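Local atomic coordinates of NAD-dependent epimerase/dehydratase (Methanobrevibacter ruminantium, PDB entry 6DNT), a protein that probably interconverts UDP-N-acetylglucosamine and its C4 epimer with the help of bound NAD, and also binds the bacterial cell-wall intermediate UDP-N-acetylmuramic acid. Residues Q127-A132 with A178-S183; K189-H192 with G196-Y199; S227-G232 with D288-D293. All blocks are in the same frame, centred on the assembly; numbering follows the deposited sequence.

Contact 1: residues Q127-A132 with A178-S183; sequences QNNIDA and AAQKAS. With NAD (nicotinamide-adenine-dinucleotide), chain B.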
# COMPACT_ATOMS: atom_id res chain seq x y z
N GLN A 127 -3.61 -7.47 9.36
CA GLN A 127 -2.80 -7.60 10.57
C GLN A 127 -1.53 -8.41 10.31
O GLN A 127 -0.44 -8.01 10.71
CB GLN A 127 -3.66 -8.18 11.70
CG GLN A 127 -4.73 -7.19 12.15
CD GLN A 127 -5.88 -7.79 12.94
OE1 GLN A 127 -6.70 -7.06 13.52
NE2 GLN A 127 -5.95 -9.10 12.96
N ASN A 128 -1.67 -9.53 9.60
CA ASN A 128 -0.53 -10.42 9.34
C ASN A 128 0.40 -9.94 8.23
O ASN A 128 1.61 -10.23 8.26
CB ASN A 128 -1.03 -11.83 9.04
CG ASN A 128 -1.49 -12.54 10.28
OD1 ASN A 128 -0.68 -13.18 10.95
ND2 ASN A 128 -2.76 -12.37 10.65
N ASN A 129 -0.16 -9.26 7.24
CA ASN A 129 0.58 -8.96 6.03
C ASN A 129 1.09 -7.54 5.94
O ASN A 129 2.13 -7.33 5.33
CB ASN A 129 -0.25 -9.32 4.80
CG ASN A 129 -0.52 -10.81 4.70
OD1 ASN A 129 0.10 -11.61 5.38
ND2 ASN A 129 -1.46 -11.18 3.83
N ILE A 130 0.37 -6.57 6.46
CA ILE A 130 0.89 -5.21 6.54
C ILE A 130 1.41 -4.89 7.94
O ILE A 130 2.57 -4.48 8.08
CB ILE A 130 -0.14 -4.15 6.09
CG1 ILE A 130 -0.51 -4.37 4.62
CG2 ILE A 130 0.45 -2.75 6.29
CD1 ILE A 130 -1.50 -3.37 4.07
N ASP A 131 0.56 -5.04 8.97
CA ASP A 131 0.93 -4.57 10.31
C ASP A 131 2.19 -5.29 10.81
O ASP A 131 3.15 -4.65 11.27
CB ASP A 131 -0.19 -4.73 11.34
CG ASP A 131 -1.44 -3.93 11.02
OD1 ASP A 131 -1.41 -3.00 10.18
OD2 ASP A 131 -2.49 -4.24 11.64
N ALA A 132 2.22 -6.61 10.68
CA ALA A 132 3.37 -7.38 11.15
C ALA A 132 4.63 -7.07 10.35
O ALA A 132 5.72 -7.00 10.91
CB ALA A 132 3.10 -8.86 11.11
N ALA A 178 -3.28 -8.92 -2.63
CA ALA A 178 -2.47 -8.20 -3.61
C ALA A 178 -2.19 -6.77 -3.15
O ALA A 178 -1.06 -6.29 -3.32
CB ALA A 178 -3.12 -8.21 -4.98
N ALA A 179 -3.19 -6.12 -2.56
CA ALA A 179 -3.01 -4.75 -2.03
C ALA A 179 -2.00 -4.75 -0.89
O ALA A 179 -1.19 -3.82 -0.78
CB ALA A 179 -4.35 -4.17 -1.58
N GLN A 180 -2.05 -5.77 -0.05
CA GLN A 180 -1.12 -5.93 1.09
C GLN A 180 0.32 -6.11 0.66
O GLN A 180 1.21 -5.45 1.20
CB GLN A 180 -1.58 -7.07 2.00
CG GLN A 180 -2.89 -6.72 2.71
CD GLN A 180 -3.80 -7.87 3.11
OE1 GLN A 180 -3.43 -9.06 2.95
NE2 GLN A 180 -4.95 -7.56 3.62
N LYS A 181 0.58 -6.97 -0.31
CA LYS A 181 1.94 -7.12 -0.82
C LYS A 181 2.46 -5.82 -1.46
O LYS A 181 3.60 -5.41 -1.20
CB LYS A 181 2.06 -8.30 -1.79
CG LYS A 181 1.89 -9.65 -1.11
CD LYS A 181 2.95 -9.88 -0.04
CE LYS A 181 3.01 -11.32 0.43
NZ LYS A 181 4.10 -11.50 1.40
N ALA A 182 1.61 -5.15 -2.22
CA ALA A 182 1.97 -3.86 -2.80
C ALA A 182 2.26 -2.83 -1.71
O ALA A 182 3.23 -2.07 -1.82
CB ALA A 182 0.90 -3.37 -3.74
N SER A 183 1.43 -2.81 -0.66
CA SER A 183 1.64 -1.89 0.48
C SER A 183 3.00 -2.11 1.13
O SER A 183 3.71 -1.15 1.41
CB SER A 183 0.53 -2.03 1.52
OG SER A 183 0.84 -1.30 2.71
PA NAD B . 3.64 -20.70 3.74
O1A NAD B . 4.15 -22.09 3.53
O2A NAD B . 2.28 -20.52 4.33
O5B NAD B . 4.75 -19.96 4.65
C5B NAD B . 4.41 -18.85 5.49
C4B NAD B . 5.02 -19.15 6.84
O4B NAD B . 4.81 -18.02 7.69
C3B NAD B . 4.37 -20.35 7.54
O3B NAD B . 5.40 -21.21 8.00
C2B NAD B . 3.53 -19.75 8.65
O2B NAD B . 3.39 -20.57 9.83
C1B NAD B . 4.26 -18.45 8.94
N9A NAD B . 3.44 -17.33 9.41
C8A NAD B . 2.32 -16.83 8.84
N7A NAD B . 1.88 -15.74 9.52
C5A NAD B . 2.78 -15.51 10.52
C6A NAD B . 2.92 -14.53 11.60
N6A NAD B . 2.02 -13.55 11.75
N1A NAD B . 4.00 -14.65 12.43
C2A NAD B . 4.91 -15.64 12.29
N3A NAD B . 4.84 -16.58 11.32
C4A NAD B . 3.80 -16.55 10.43
O3 NAD B . 3.71 -19.87 2.37
PN NAD B . 4.83 -19.87 1.25
O1N NAD B . 6.12 -20.45 1.74
O2N NAD B . 4.23 -20.39 -0.03
O5D NAD B . 4.99 -18.29 1.06
C5D NAD B . 6.14 -17.62 1.59
C4D NAD B . 6.09 -16.17 1.12
O4D NAD B . 6.16 -16.14 -0.31
C3D NAD B . 4.82 -15.44 1.52
O3D NAD B . 5.10 -14.07 1.85
C2D NAD B . 3.97 -15.52 0.27
O2D NAD B . 2.99 -14.49 0.23
C1D NAD B . 5.02 -15.41 -0.81
N1N NAD B . 4.64 -15.95 -2.12
C2N NAD B . 4.44 -17.26 -2.30
C3N NAD B . 4.09 -17.76 -3.56
C7N NAD B . 3.84 -19.22 -3.83
O7N NAD B . 3.54 -19.56 -4.97
N7N NAD B . 3.90 -20.13 -2.86
C4N NAD B . 3.97 -16.85 -4.61
C5N NAD B . 4.17 -15.49 -4.39
C6N NAD B . 4.49 -15.06 -3.12
O HOH W 1 3.28 -9.72 3.63

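Contact 2: residues K189-H192 with G196-Y199; sequences KSFH and GLDY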
# COMPACT_ATOMS: atom_id res chain seq x y z
N LYS A 189 10.07 1.03 0.12
CA LYS A 189 10.55 2.22 -0.60
C LYS A 189 10.62 3.42 0.36
O LYS A 189 11.66 4.10 0.44
CB LYS A 189 9.66 2.51 -1.82
CG LYS A 189 9.92 3.84 -2.52
CD LYS A 189 11.35 3.99 -3.00
CE LYS A 189 11.54 5.34 -3.68
NZ LYS A 189 12.88 5.43 -4.30
N SER A 190 9.57 3.65 1.13
CA SER A 190 9.54 4.78 2.04
C SER A 190 10.58 4.66 3.16
O SER A 190 11.10 5.68 3.63
CB SER A 190 8.14 5.00 2.62
OG SER A 190 7.82 4.10 3.66
N PHE A 191 10.85 3.44 3.60
CA PHE A 191 11.86 3.21 4.64
C PHE A 191 13.28 3.40 4.10
O PHE A 191 14.17 3.84 4.84
CB PHE A 191 11.68 1.84 5.30
CG PHE A 191 10.72 1.84 6.46
CD1 PHE A 191 9.48 2.45 6.36
CD2 PHE A 191 11.05 1.20 7.65
CE1 PHE A 191 8.60 2.44 7.43
CE2 PHE A 191 10.18 1.21 8.73
CZ PHE A 191 8.94 1.82 8.61
N HIS A 192 13.49 3.08 2.82
CA HIS A 192 14.76 3.37 2.17
C HIS A 192 14.99 4.88 2.14
O HIS A 192 16.06 5.37 2.52
CB HIS A 192 14.82 2.77 0.77
CG HIS A 192 16.11 3.05 0.06
ND1 HIS A 192 17.27 2.37 0.33
CD2 HIS A 192 16.41 3.95 -0.90
CE1 HIS A 192 18.24 2.84 -0.43
NE2 HIS A 192 17.75 3.80 -1.19
N GLY A 196 17.19 5.03 5.27
CA GLY A 196 18.30 4.37 4.63
C GLY A 196 18.30 2.86 4.71
O GLY A 196 19.35 2.24 4.57
N LEU A 197 17.14 2.25 4.90
CA LEU A 197 17.05 0.80 4.96
C LEU A 197 17.16 0.22 3.55
O LEU A 197 16.41 0.59 2.67
CB LEU A 197 15.74 0.36 5.60
CG LEU A 197 15.49 -1.15 5.74
CD1 LEU A 197 16.53 -1.78 6.66
CD2 LEU A 197 14.09 -1.41 6.29
N ASP A 198 18.11 -0.69 3.35
CA ASP A 198 18.29 -1.33 2.06
C ASP A 198 17.42 -2.58 1.97
O ASP A 198 17.22 -3.27 2.96
CB ASP A 198 19.77 -1.67 1.86
CG ASP A 198 20.62 -0.43 1.62
OD1 ASP A 198 20.08 0.64 1.27
OD2 ASP A 198 21.85 -0.54 1.81
N TYR A 199 16.91 -2.84 0.78
CA TYR A 199 15.94 -3.92 0.61
C TYR A 199 15.89 -4.40 -0.83
O TYR A 199 16.22 -3.66 -1.75
CB TYR A 199 14.53 -3.47 1.02
CG TYR A 199 13.90 -2.56 -0.02
CD1 TYR A 199 14.18 -1.22 -0.04
CD2 TYR A 199 13.06 -3.07 -1.01
CE1 TYR A 199 13.64 -0.38 -1.01
CE2 TYR A 199 12.53 -2.25 -1.99
CZ TYR A 199 12.81 -0.90 -1.97
OH TYR A 199 12.26 -0.06 -2.93

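Contact 3: residues S227-G232 with D288-D293; sequences SAILNG and DVLESD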
# COMPACT_ATOMS: atom_id res chain seq x y z
N SER A 227 -0.90 -34.83 -6.29
CA SER A 227 -1.61 -35.50 -5.20
C SER A 227 -2.75 -36.35 -5.74
O SER A 227 -2.86 -37.52 -5.40
CB SER A 227 -2.12 -34.49 -4.18
OG SER A 227 -2.64 -35.15 -3.03
N ALA A 228 -3.55 -35.77 -6.64
CA ALA A 228 -4.69 -36.49 -7.24
C ALA A 228 -4.22 -37.79 -7.90
O ALA A 228 -4.74 -38.86 -7.58
CB ALA A 228 -5.41 -35.62 -8.24
N ILE A 229 -3.22 -37.68 -8.75
CA ILE A 229 -2.72 -38.82 -9.51
C ILE A 229 -2.16 -39.88 -8.55
O ILE A 229 -2.47 -41.07 -8.69
CB ILE A 229 -1.70 -38.41 -10.59
CG1 ILE A 229 -2.38 -37.62 -11.71
CG2 ILE A 229 -0.97 -39.62 -11.16
CD1 ILE A 229 -1.42 -36.87 -12.60
N LEU A 230 -1.40 -39.46 -7.54
CA LEU A 230 -0.87 -40.42 -6.56
C LEU A 230 -1.94 -41.12 -5.73
O LEU A 230 -1.74 -42.28 -5.31
CB LEU A 230 0.14 -39.74 -5.62
CG LEU A 230 1.47 -39.33 -6.25
CD1 LEU A 230 2.29 -38.53 -5.25
CD2 LEU A 230 2.28 -40.51 -6.77
N ASN A 231 -3.05 -40.43 -5.49
CA ASN A 231 -4.20 -40.99 -4.79
C ASN A 231 -5.16 -41.75 -5.71
O ASN A 231 -6.19 -42.21 -5.24
CB ASN A 231 -4.97 -39.90 -4.06
CG ASN A 231 -4.30 -39.46 -2.77
OD1 ASN A 231 -3.75 -40.28 -2.01
ND2 ASN A 231 -4.38 -38.17 -2.48
N GLY A 232 -4.83 -41.86 -6.99
CA GLY A 232 -5.64 -42.61 -7.95
C GLY A 232 -6.93 -41.92 -8.34
O GLY A 232 -7.92 -42.59 -8.66
N ASP A 288 3.01 -37.74 -17.77
CA ASP A 288 4.16 -38.47 -18.32
C ASP A 288 5.17 -38.84 -17.25
O ASP A 288 5.61 -40.00 -17.18
CB ASP A 288 4.85 -37.66 -19.42
CG ASP A 288 4.03 -37.58 -20.70
OD1 ASP A 288 3.10 -38.40 -20.88
OD2 ASP A 288 4.32 -36.70 -21.54
N VAL A 289 5.52 -37.88 -16.39
CA VAL A 289 6.44 -38.13 -15.28
C VAL A 289 5.92 -39.27 -14.38
O VAL A 289 6.69 -40.13 -13.97
CB VAL A 289 6.72 -36.84 -14.46
CG1 VAL A 289 7.37 -37.15 -13.12
CG2 VAL A 289 7.59 -35.89 -15.26
N LEU A 290 4.63 -39.27 -14.09
CA LEU A 290 4.00 -40.27 -13.24
C LEU A 290 3.56 -41.55 -13.98
O LEU A 290 3.02 -42.46 -13.34
CB LEU A 290 2.81 -39.66 -12.48
CG LEU A 290 3.22 -38.78 -11.29
CD1 LEU A 290 2.11 -37.82 -10.88
CD2 LEU A 290 3.64 -39.64 -10.12
N GLU A 291 3.80 -41.62 -15.29
CA GLU A 291 3.41 -42.76 -16.14
C GLU A 291 1.93 -43.10 -15.94
O GLU A 291 1.55 -44.27 -15.79
CB GLU A 291 4.33 -43.96 -15.88
CG GLU A 291 5.81 -43.63 -16.12
CD GLU A 291 6.71 -44.85 -16.05
OE1 GLU A 291 6.69 -45.57 -15.03
OE2 GLU A 291 7.47 -45.09 -17.02
N SER A 292 1.11 -42.05 -15.96
CA SER A 292 -0.29 -42.13 -15.57
C SER A 292 -1.22 -42.06 -16.76
O SER A 292 -1.05 -41.22 -17.64
CB SER A 292 -0.63 -40.97 -14.63
OG SER A 292 -2.01 -40.97 -14.27
N ASP A 293 -2.23 -42.93 -16.76
CA ASP A 293 -3.34 -42.89 -17.71
C ASP A 293 -4.63 -42.33 -17.10
O ASP A 293 -5.71 -42.42 -17.71
CB ASP A 293 -3.56 -44.30 -18.27
CG ASP A 293 -2.43 -44.75 -19.17
OD1 ASP A 293 -2.01 -43.95 -20.04
OD2 ASP A 293 -1.95 -45.88 -19.01

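Contact 1: residues Q127-A132 with A178-S183
N129 and Q180 supply the direct polar link between the helical segments 127-132 and 178-183, nearly parallel, with axes 8.9 Å apart at their closest. N129 ND2 donates to Q180 OE1 over 3.0 Å; with the amide planes turned 68° apart, the donor lies tilted from the Q180 carbonyl plane. The other ends of both amides are taken: N129 OD1 accepts from the amide of L112, and Q180 NE2 bonds to Y187 of the second subunit.

Apolar contact continues beside this bond. I130 CG1 lies 3.9 Å from Q180 CG, the two side chains crossing at about a right angle; CD1 of I130 also approaches S183, less certainly because that side chain is disordered over two positions.

The cofactor bonds come from neighbouring residues. N128 OD1 accepts from the adenine N6A at 2.8 Å. K181 starts away from the other helix, but a bend at chi2 (-61°) carries NZ to ribose O3D at 2.8 Å; S151 O and a water bound to N129 O also hold it.

With Y177, K181 forms the YxxxK motif of the short-chain dehydrogenase/reductase family. The chemistry thus combines a buried amide network, shared with the dimer interface, and a lysine whose NZ is held by several oxygens at the NAD ribose.

Contact 2: residues K189-H192 with G196-Y199
H192 closes the turn after its helix by donating from ND1 to L197 O at 3.1 Å. The oxygen lies in the imidazole plane, while the ring nitrogen stands 52° above the plane of the L197 carbonyl. D198 OD1 approaches the same ring edge, 3.3 Å from H192 CE1, its carboxylate inclined 35° to the imidazole. H192 CG is anti to the backbone N (chi1 180°), which carries the ring alongside the returning chain, and its CB meets the edge of the Y199 ring, 3.8 Å from CE1. Farther along, Y199 OH rests near K189 CA at 3.7 Å, whereas the lysine ammonium pairs with E193.

The backbone sets up these contacts. G196 is the residue that leaves helical geometry, with positive phi; its N donates to H192 O at 3.0 Å, and L197 N makes a weak bond to F191 O at 3.4 Å. L197 CD2 then packs against F191 CB.

In the next shell, the F191 side chain packs against helix 122-142 and P176 of the second subunit. D198 and Y199 make backbone bonds to V148 and G267, and N266 OD1 takes the Y199 amide.

This is the helix-to-strand turn of a Rossmann-type fold. The ND1 bond requires a proton on that nitrogen, and the nearby D198 carboxylate would be expected to favour a positively charged imidazole.

Contact 3: residues S227-G232 with D288-D293
I229 and L290 meet through aliphatic branches, and no ring, amide or carboxylate takes part across this contact, so it has neither stacked faces nor edges. I229 CG2 comes closest, 3.6 Å from L290 CD1 and 3.5 Å from S292 OG, and is thus held by two residues of the opposing segment. The serine also offers its CB, 3.7 Å from the same methyl, while its hydroxyl is hydrogen-bonded to the backbone N of I294, and so is already engaged just beyond its own segment.

L290 divides its methyls between two neighbours. Its chi1 of -77° directs CG toward the other segment, and chi2 near 160° splits the branches: CD1 goes to I229, and CD2 reaches L230 CD2 at 3.7 Å; these two leucines cross at about a right angle. I229 also touches I286 and S287, in the preceding turn of helix 279-289, and helix 328-341 contributes F339 and I340 beside L230 and V336 beside L290.

Both segments leave their helices here through Schellman motifs. G232, with positive phi, donates its N to I229 O at 3.0 Å; E291 adopts positive phi as well and donates to D288 O at 3.1 Å. Each exit leads toward one of the two strands, 236-238 and 297-299, that pair in parallel.

The contact therefore joins two helix ends and the C-terminal helix, away from the NAD and zinc sites. Its chemistry is dispersion between branched side chains, with backbone bonds within each segment, rather than polar links across it, fixing the turns.

Following the chain from the N terminus, contact 1 comes first and closes a loop of 45 residues between helix 122-142 and helix 176-195, spanning strand 147-153. Contact 2 opens later on that second helix and closes the short turn that leads from its end into strand 199-208; their centres are about 17 Å apart, and both touch the second subunit. Contact 3 brackets 55 residues of helix and strand, tying the end of helix 221-230 to that of helix 279-289. The three follow in series, none nested or crossing. Contact 3 lies on the opposite side of the chain's centre from the others, about 37 Å from contact 1 between centres and about 46 Å from contact 2.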